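PDB 5AY6: flagellar hook protein FlgE from Caulobacter crescentus CB15, which probably builds the flagellar hook, the universal joint between motor and filament, and is represented here by a 32 kDa fragment of the longer chain. Local coordinates for residues 52-57 with 143-148; 62-67 with 82-87; 175-180 with 272-277. All coordinates share one frame; numbering follows the deposited sequence.

Overall arrangement
Two of the three contacts share one five-stranded antiparallel sheet, while the third belongs to a different part of the fragment. Contact 2 pairs strands 64-73 and 76-86 of that sheet, and contact 1 leaves it from the neighbouring strand 45-53; contact 2 and segment 52-57 lie in the FlgE third domain. Their centres are about 11 Å apart and they touch, for instance where Leu144 packs on Tyr67. Along the chain, contact 2 falls entirely between the two segments of contact 1, and contact 3 follows both. Contact 3 joins loops of the FlaE D2 region, its centre about 33 Å from that of contact 1 and about 41 Å from that of contact 2, across the chain's centre from the latter.

Contact 1: 52-57 with 143-148; sequences YSSTGI and KLYDPS
Ser54 has its OG anti to the backbone N (chi1 161°), which carries the hydroxyl across to the chain of 143-148, while Tyr145 adopts the same kind of first torsion (chi1 172°) and lays its ring edge beside that oxygen. Ser54 OG donates to the carbonyl O of Tyr145 at 2.8 Å, approaching from above the carbonyl plane, and it accepts the backbone N-H of Gly56 at 3.1 Å. Both bonds fix its rotation, and the second closes an ST turn; another ST turn follows at once, Thr55 OG1 accepting from Ile57 N at 3.2 Å. The CD1 edge of the Tyr145 ring lies 3.5 Å from Ser54 OG, and the CA of Gly56 also meets the ring edge, near its plane. The phenol end reaches farther, to a hydrogen bond with Glu199.

Leu144, its CG anti to the carbonyl carbon, packs CD1 4.0 Å from Tyr52 CB, at the base of the tyrosine, whose ring leads away. At the other end Pro147 brings CG to 3.4 Å from Gly56 O. One water donates to Ile57 O and to Asp146 OD2, which also accepts from Asn59 N. Asp146 OD1 uses its anti lone pair to accept the backbone N-H of Ser148 at 2.8 Å, and also takes that of Thr149.

End to end, CA 52 to 57 runs 9° from CA 144 to 147. Ser54 OG, holding an ST turn just past strand 45-53, thus ties it to the loop between helices 137-140 and 152-157, itself shaped by the Asp146 Asx turn.

Contact 2: 62-67 with 82-87; sequences SGNNEY and KVAYDA
Backbone hydrogen bonds set this antiparallel register. Asn65 and Tyr85 exchange two, as do Tyr67 and Val83; the bond from Tyr85 N to Asn65 O is nearly straight at 173°. Past the Asn65-Tyr85 pair, away from Tyr67-Val83, Ala87 N donates to Gly63 O at 3.2 Å.

The ionic pair lies on the face that carries Glu66 and Ala84. Glu66 extends beyond CG, whereas Lys82 bends at chi3 (67°), bringing NZ to 2.9 Å from Glu66 OE1 in a salt bridge, NZ meeting the oxygen from above the carboxylate plane. A water donates to Glu66 OE2 and accepts from Lys82 NZ, a second link between the charges. An alanine in place of Lys82 removes the ammonium group and with it both links, and would probably leave the Glu66 carboxylate less well neutralised and less firmly placed.

On the other face the rings of Tyr67 and Tyr85 meet edge to edge, CD2 to CD1 at 3.8 Å, and Tyr67 CB rests against Val83 CG2. Asn65 ND2 donates to two waters that bridge to Asp86 O and Ala87 O.

This hairpin lies inside the five-stranded sheet: strand 92-99 bonds to 76-86, and Val139 of helix 137-140 packs on both tyrosines.

Contact 3: 175-180 with 272-277; sequences DSKGGQ and LGIDEQ
Asp175 and Ile274 cross at about a right angle, the carboxylate carbon of Asp175, CG, lying 3.7 Å from the Ile274 CG2 methyl, while CD1 of the same isoleucine reaches the aspartate CB. Asp175 holds this pose because OD1 accepts the backbone N-H groups of both Lys177 and Gly179, each from above the carboxylate plane, and OD2 makes a salt bridge with Arg181. The Lys177 bond is an Asx turn, overlaid on the type I turn from Asp175 to Gly178.

Lys177 stretches out obliquely over Ile274, its CD 3.9 Å from Ile274 CG2, and ends with NZ donating to Leu272 O at 3.0 Å. A water also joins NZ to Gly273 O. Ser176, with OG between backbone N and carbonyl carbon (chi1 58°), uses this oxygen to accept the N-H of Asp275 at 2.9 Å and a nearly straight 169°. A second water ties Ser176 N to Asp275 O and Gln277 OE1; the amide nitrogen of Gln277 donates to Ser174 O.

Within the FlaE D2 region, the turn joining strands 167-174 and 180-189 of a five-stranded antiparallel sheet thus meets the loop entering strand 277-291 of the four-stranded mixed sheet, with Gln277 touching Leu173.

Contact 1: 52-57 with 143-148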
# COMPACT_ATOMS: atom_id res chain seq x y z
N TYR A 52 -3.89 -12.41 5.41
CA TYR A 52 -4.52 -11.17 4.98
C TYR A 52 -3.45 -10.21 4.50
O TYR A 52 -2.44 -10.04 5.17
CB TYR A 52 -5.31 -10.52 6.11
CG TYR A 52 -6.48 -11.31 6.64
CD1 TYR A 52 -7.71 -11.29 6.00
CD2 TYR A 52 -6.37 -12.04 7.82
CE1 TYR A 52 -8.79 -12.00 6.50
CE2 TYR A 52 -7.44 -12.75 8.33
CZ TYR A 52 -8.65 -12.72 7.66
OH TYR A 52 -9.71 -13.43 8.17
N SER A 53 -3.68 -9.58 3.35
CA SER A 53 -2.74 -8.59 2.84
C SER A 53 -3.42 -7.25 2.58
O SER A 53 -4.57 -7.19 2.17
CB SER A 53 -2.07 -9.08 1.55
OG SER A 53 -1.20 -10.16 1.83
N SER A 54 -2.68 -6.17 2.83
CA SER A 54 -3.15 -4.83 2.52
C SER A 54 -3.22 -4.64 1.00
O SER A 54 -2.34 -5.08 0.26
CB SER A 54 -2.23 -3.79 3.15
OG SER A 54 -2.38 -2.53 2.53
N THR A 55 -4.27 -3.98 0.54
CA THR A 55 -4.45 -3.69 -0.88
C THR A 55 -3.57 -2.55 -1.35
O THR A 55 -3.41 -2.35 -2.56
CB THR A 55 -5.90 -3.30 -1.18
OG1 THR A 55 -6.25 -2.16 -0.38
CG2 THR A 55 -6.85 -4.45 -0.88
N GLY A 56 -3.03 -1.78 -0.41
CA GLY A 56 -2.24 -0.61 -0.76
C GLY A 56 -3.12 0.54 -1.24
O GLY A 56 -2.63 1.54 -1.75
N ILE A 57 -4.43 0.37 -1.08
CA ILE A 57 -5.42 1.35 -1.49
C ILE A 57 -6.26 1.74 -0.28
O ILE A 57 -6.73 0.87 0.46
CB ILE A 57 -6.32 0.80 -2.61
CG1 ILE A 57 -5.49 0.44 -3.84
CG2 ILE A 57 -7.40 1.82 -2.98
CD1 ILE A 57 -6.28 -0.25 -4.92
N LYS A 143 -3.50 -5.28 12.17
CA LYS A 143 -3.17 -3.86 12.02
C LYS A 143 -2.44 -3.59 10.70
O LYS A 143 -1.29 -3.14 10.69
CB LYS A 143 -2.33 -3.38 13.20
CG LYS A 143 -3.02 -3.56 14.56
CD LYS A 143 -2.20 -2.95 15.69
CE LYS A 143 -2.67 -3.43 17.05
NZ LYS A 143 -4.13 -3.18 17.26
N LEU A 144 -3.11 -3.87 9.59
CA LEU A 144 -2.48 -3.81 8.28
C LEU A 144 -2.22 -2.39 7.78
O LEU A 144 -2.91 -1.44 8.15
CB LEU A 144 -3.32 -4.56 7.25
CG LEU A 144 -3.35 -6.08 7.45
CD1 LEU A 144 -4.24 -6.73 6.42
CD2 LEU A 144 -1.93 -6.62 7.36
N TYR A 145 -1.22 -2.28 6.92
CA TYR A 145 -0.89 -1.04 6.23
C TYR A 145 -2.09 -0.44 5.51
O TYR A 145 -2.86 -1.15 4.86
CB TYR A 145 0.23 -1.28 5.21
CG TYR A 145 0.52 -0.10 4.32
CD1 TYR A 145 0.10 -0.08 2.99
CD2 TYR A 145 1.23 1.00 4.79
CE1 TYR A 145 0.37 1.00 2.17
CE2 TYR A 145 1.51 2.08 3.98
CZ TYR A 145 1.07 2.08 2.67
OH TYR A 145 1.34 3.16 1.87
N ASP A 146 -2.22 0.87 5.64
CA ASP A 146 -3.21 1.64 4.89
C ASP A 146 -2.60 2.99 4.53
O ASP A 146 -2.17 3.72 5.41
CB ASP A 146 -4.49 1.84 5.69
CG ASP A 146 -5.59 2.46 4.86
OD1 ASP A 146 -5.51 3.68 4.59
OD2 ASP A 146 -6.51 1.73 4.46
N PRO A 147 -2.58 3.32 3.23
CA PRO A 147 -1.93 4.55 2.76
C PRO A 147 -2.56 5.81 3.35
O PRO A 147 -1.92 6.87 3.35
CB PRO A 147 -2.12 4.51 1.24
CG PRO A 147 -3.23 3.52 1.01
CD PRO A 147 -3.13 2.52 2.12
N SER A 148 -3.77 5.69 3.87
CA SER A 148 -4.49 6.82 4.44
C SER A 148 -4.51 6.85 5.96
O SER A 148 -4.26 7.89 6.57
CB SER A 148 -5.93 6.84 3.91
OG SER A 148 -6.72 7.75 4.64
O HOH W 1 -5.57 -0.32 2.60

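Contact 2: 62-67 with 82-87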
# COMPACT_ATOMS: atom_id res chain seq x y z
N SER A 62 -15.95 2.43 -1.07
CA SER A 62 -17.39 2.33 -1.27
C SER A 62 -18.07 1.71 -0.05
O SER A 62 -18.83 0.75 -0.17
CB SER A 62 -17.70 1.50 -2.52
OG SER A 62 -17.16 2.12 -3.67
N GLY A 63 -17.75 2.25 1.13
CA GLY A 63 -18.39 1.82 2.36
C GLY A 63 -17.80 0.59 3.02
O GLY A 63 -18.26 0.20 4.10
N ASN A 64 -16.79 -0.02 2.40
CA ASN A 64 -16.18 -1.24 2.94
C ASN A 64 -14.66 -1.17 3.13
O ASN A 64 -13.95 -0.52 2.36
CB ASN A 64 -16.46 -2.44 2.04
CG ASN A 64 -17.93 -2.71 1.86
OD1 ASN A 64 -18.70 -2.66 2.81
ND2 ASN A 64 -18.32 -3.00 0.62
N ASN A 65 -14.18 -1.88 4.15
CA ASN A 65 -12.76 -2.14 4.31
C ASN A 65 -12.36 -3.39 3.51
O ASN A 65 -12.82 -4.49 3.81
CB ASN A 65 -12.41 -2.33 5.79
CG ASN A 65 -12.70 -1.08 6.60
OD1 ASN A 65 -12.51 0.04 6.12
ND2 ASN A 65 -13.15 -1.26 7.84
N GLU A 66 -11.53 -3.21 2.49
CA GLU A 66 -11.13 -4.33 1.65
C GLU A 66 -9.73 -4.85 1.98
O GLU A 66 -8.82 -4.08 2.27
CB GLU A 66 -11.19 -3.94 0.17
CG GLU A 66 -12.58 -3.53 -0.28
CD GLU A 66 -12.67 -3.28 -1.77
OE1 GLU A 66 -11.61 -3.26 -2.43
OE2 GLU A 66 -13.79 -3.10 -2.28
N TYR A 67 -9.59 -6.17 1.92
CA TYR A 67 -8.31 -6.82 2.18
C TYR A 67 -8.09 -7.97 1.19
O TYR A 67 -9.05 -8.58 0.71
CB TYR A 67 -8.25 -7.36 3.62
CG TYR A 67 -8.60 -6.34 4.69
CD1 TYR A 67 -7.65 -5.42 5.14
CD2 TYR A 67 -9.86 -6.31 5.27
CE1 TYR A 67 -7.96 -4.50 6.12
CE2 TYR A 67 -10.18 -5.39 6.26
CZ TYR A 67 -9.22 -4.48 6.68
OH TYR A 67 -9.52 -3.56 7.67
N LYS A 82 -10.32 -11.37 -2.70
CA LYS A 82 -10.50 -10.17 -1.90
C LYS A 82 -11.76 -10.29 -1.05
O LYS A 82 -12.78 -10.82 -1.50
CB LYS A 82 -10.58 -8.93 -2.80
CG LYS A 82 -10.63 -7.62 -2.04
CD LYS A 82 -10.31 -6.44 -2.94
CE LYS A 82 -11.38 -6.21 -3.99
NZ LYS A 82 -11.16 -4.93 -4.73
N VAL A 83 -11.67 -9.82 0.19
CA VAL A 83 -12.84 -9.73 1.06
C VAL A 83 -13.14 -8.26 1.35
O VAL A 83 -12.25 -7.42 1.33
CB VAL A 83 -12.66 -10.49 2.38
CG1 VAL A 83 -12.64 -11.98 2.13
CG2 VAL A 83 -11.38 -10.04 3.09
N ALA A 84 -14.41 -7.97 1.61
CA ALA A 84 -14.82 -6.62 1.93
C ALA A 84 -15.72 -6.67 3.16
O ALA A 84 -16.73 -7.37 3.16
CB ALA A 84 -15.55 -5.98 0.76
N TYR A 85 -15.33 -5.94 4.20
CA TYR A 85 -16.14 -5.87 5.41
C TYR A 85 -16.79 -4.50 5.54
O TYR A 85 -16.20 -3.48 5.18
CB TYR A 85 -15.28 -6.14 6.65
CG TYR A 85 -14.62 -7.50 6.67
CD1 TYR A 85 -13.32 -7.66 6.22
CD2 TYR A 85 -15.28 -8.62 7.16
CE1 TYR A 85 -12.70 -8.89 6.24
CE2 TYR A 85 -14.68 -9.85 7.19
CZ TYR A 85 -13.39 -9.99 6.73
OH TYR A 85 -12.77 -11.22 6.75
N ASP A 86 -18.02 -4.48 6.05
CA ASP A 86 -18.73 -3.22 6.29
C ASP A 86 -17.93 -2.38 7.27
O ASP A 86 -17.53 -2.86 8.32
CB ASP A 86 -20.14 -3.50 6.83
CG ASP A 86 -21.00 -2.26 6.88
OD1 ASP A 86 -21.88 -2.11 6.00
OD2 ASP A 86 -20.80 -1.42 7.78
N ALA A 87 -17.68 -1.12 6.91
CA ALA A 87 -16.80 -0.27 7.70
C ALA A 87 -17.43 0.15 9.02
O ALA A 87 -16.73 0.52 9.97
CB ALA A 87 -16.41 0.96 6.90
O HOH W 2 -14.61 -3.55 8.47
O HOH W 3 -13.87 0.80 9.67
O HOH W 4 -13.64 -3.02 -4.80

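Contact 3: 175-180 with 272-277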
# COMPACT_ATOMS: atom_id res chain seq x y z
N ASP A 175 14.32 25.43 -1.32
CA ASP A 175 13.08 26.16 -1.54
C ASP A 175 13.38 27.55 -2.11
O ASP A 175 14.52 27.85 -2.44
CB ASP A 175 12.25 26.26 -0.26
CG ASP A 175 13.03 26.86 0.91
OD1 ASP A 175 13.82 27.80 0.69
OD2 ASP A 175 12.83 26.39 2.05
N SER A 176 12.35 28.38 -2.20
CA SER A 176 12.49 29.71 -2.79
C SER A 176 13.32 30.66 -1.92
O SER A 176 13.64 31.76 -2.35
CB SER A 176 11.12 30.31 -3.06
OG SER A 176 10.36 30.39 -1.86
N LYS A 177 13.64 30.24 -0.70
CA LYS A 177 14.47 31.05 0.19
C LYS A 177 15.87 30.46 0.33
O LYS A 177 16.73 31.04 0.98
CB LYS A 177 13.83 31.18 1.57
CG LYS A 177 12.60 32.07 1.61
CD LYS A 177 12.03 32.15 3.02
CE LYS A 177 10.91 33.17 3.09
NZ LYS A 177 10.28 33.22 4.44
N GLY A 178 16.08 29.30 -0.27
CA GLY A 178 17.37 28.63 -0.20
C GLY A 178 17.48 27.68 0.98
O GLY A 178 18.53 27.07 1.20
N GLY A 179 16.39 27.54 1.73
CA GLY A 179 16.34 26.59 2.83
C GLY A 179 16.20 25.18 2.28
O GLY A 179 15.91 25.00 1.10
N GLN A 180 16.42 24.18 3.13
CA GLN A 180 16.34 22.80 2.67
C GLN A 180 15.11 22.09 3.21
O GLN A 180 14.95 21.91 4.42
CB GLN A 180 17.61 22.02 3.05
CG GLN A 180 17.68 20.62 2.44
CD GLN A 180 19.03 19.95 2.62
OE1 GLN A 180 20.05 20.43 2.12
NE2 GLN A 180 19.05 18.83 3.33
N LEU A 272 6.98 28.80 6.99
CA LEU A 272 8.10 28.73 6.06
C LEU A 272 8.09 29.92 5.10
O LEU A 272 9.15 30.42 4.71
CB LEU A 272 8.08 27.41 5.27
CG LEU A 272 8.09 26.14 6.12
CD1 LEU A 272 7.88 24.90 5.27
CD2 LEU A 272 9.39 26.04 6.91
N GLY A 273 6.89 30.37 4.73
CA GLY A 273 6.72 31.54 3.89
C GLY A 273 7.40 31.43 2.54
O GLY A 273 7.96 32.40 2.03
N ILE A 274 7.33 30.24 1.95
CA ILE A 274 8.01 29.95 0.69
C ILE A 274 7.04 29.73 -0.46
O ILE A 274 5.84 29.51 -0.24
CB ILE A 274 8.92 28.71 0.82
CG1 ILE A 274 8.12 27.52 1.35
CG2 ILE A 274 10.08 29.00 1.76
CD1 ILE A 274 8.94 26.25 1.53
N ASP A 275 7.56 29.80 -1.68
CA ASP A 275 6.76 29.75 -2.90
C ASP A 275 6.32 28.35 -3.31
O ASP A 275 6.86 27.35 -2.83
CB ASP A 275 7.53 30.37 -4.07
CG ASP A 275 7.84 31.84 -3.86
OD1 ASP A 275 7.06 32.52 -3.16
OD2 ASP A 275 8.87 32.31 -4.39
N GLU A 276 5.35 28.30 -4.21
CA GLU A 276 4.95 27.06 -4.85
C GLU A 276 6.18 26.37 -5.42
O GLU A 276 7.06 27.03 -5.98
CB GLU A 276 3.93 27.33 -5.95
CG GLU A 276 3.64 26.15 -6.85
CD GLU A 276 2.51 26.44 -7.82
OE1 GLU A 276 1.46 26.91 -7.36
OE2 GLU A 276 2.68 26.20 -9.03
N GLN A 277 6.24 25.06 -5.26
CA GLN A 277 7.40 24.30 -5.73
C GLN A 277 6.98 23.10 -6.56
O GLN A 277 6.63 22.05 -6.03
CB GLN A 277 8.26 23.86 -4.55
CG GLN A 277 9.59 23.24 -4.95
CD GLN A 277 10.75 23.73 -4.11
OE1 GLN A 277 10.57 24.35 -3.06
NE2 GLN A 277 11.97 23.45 -4.57
O HOH W 5 9.68 27.19 -2.44
O HOH W 6 8.39 35.31 3.25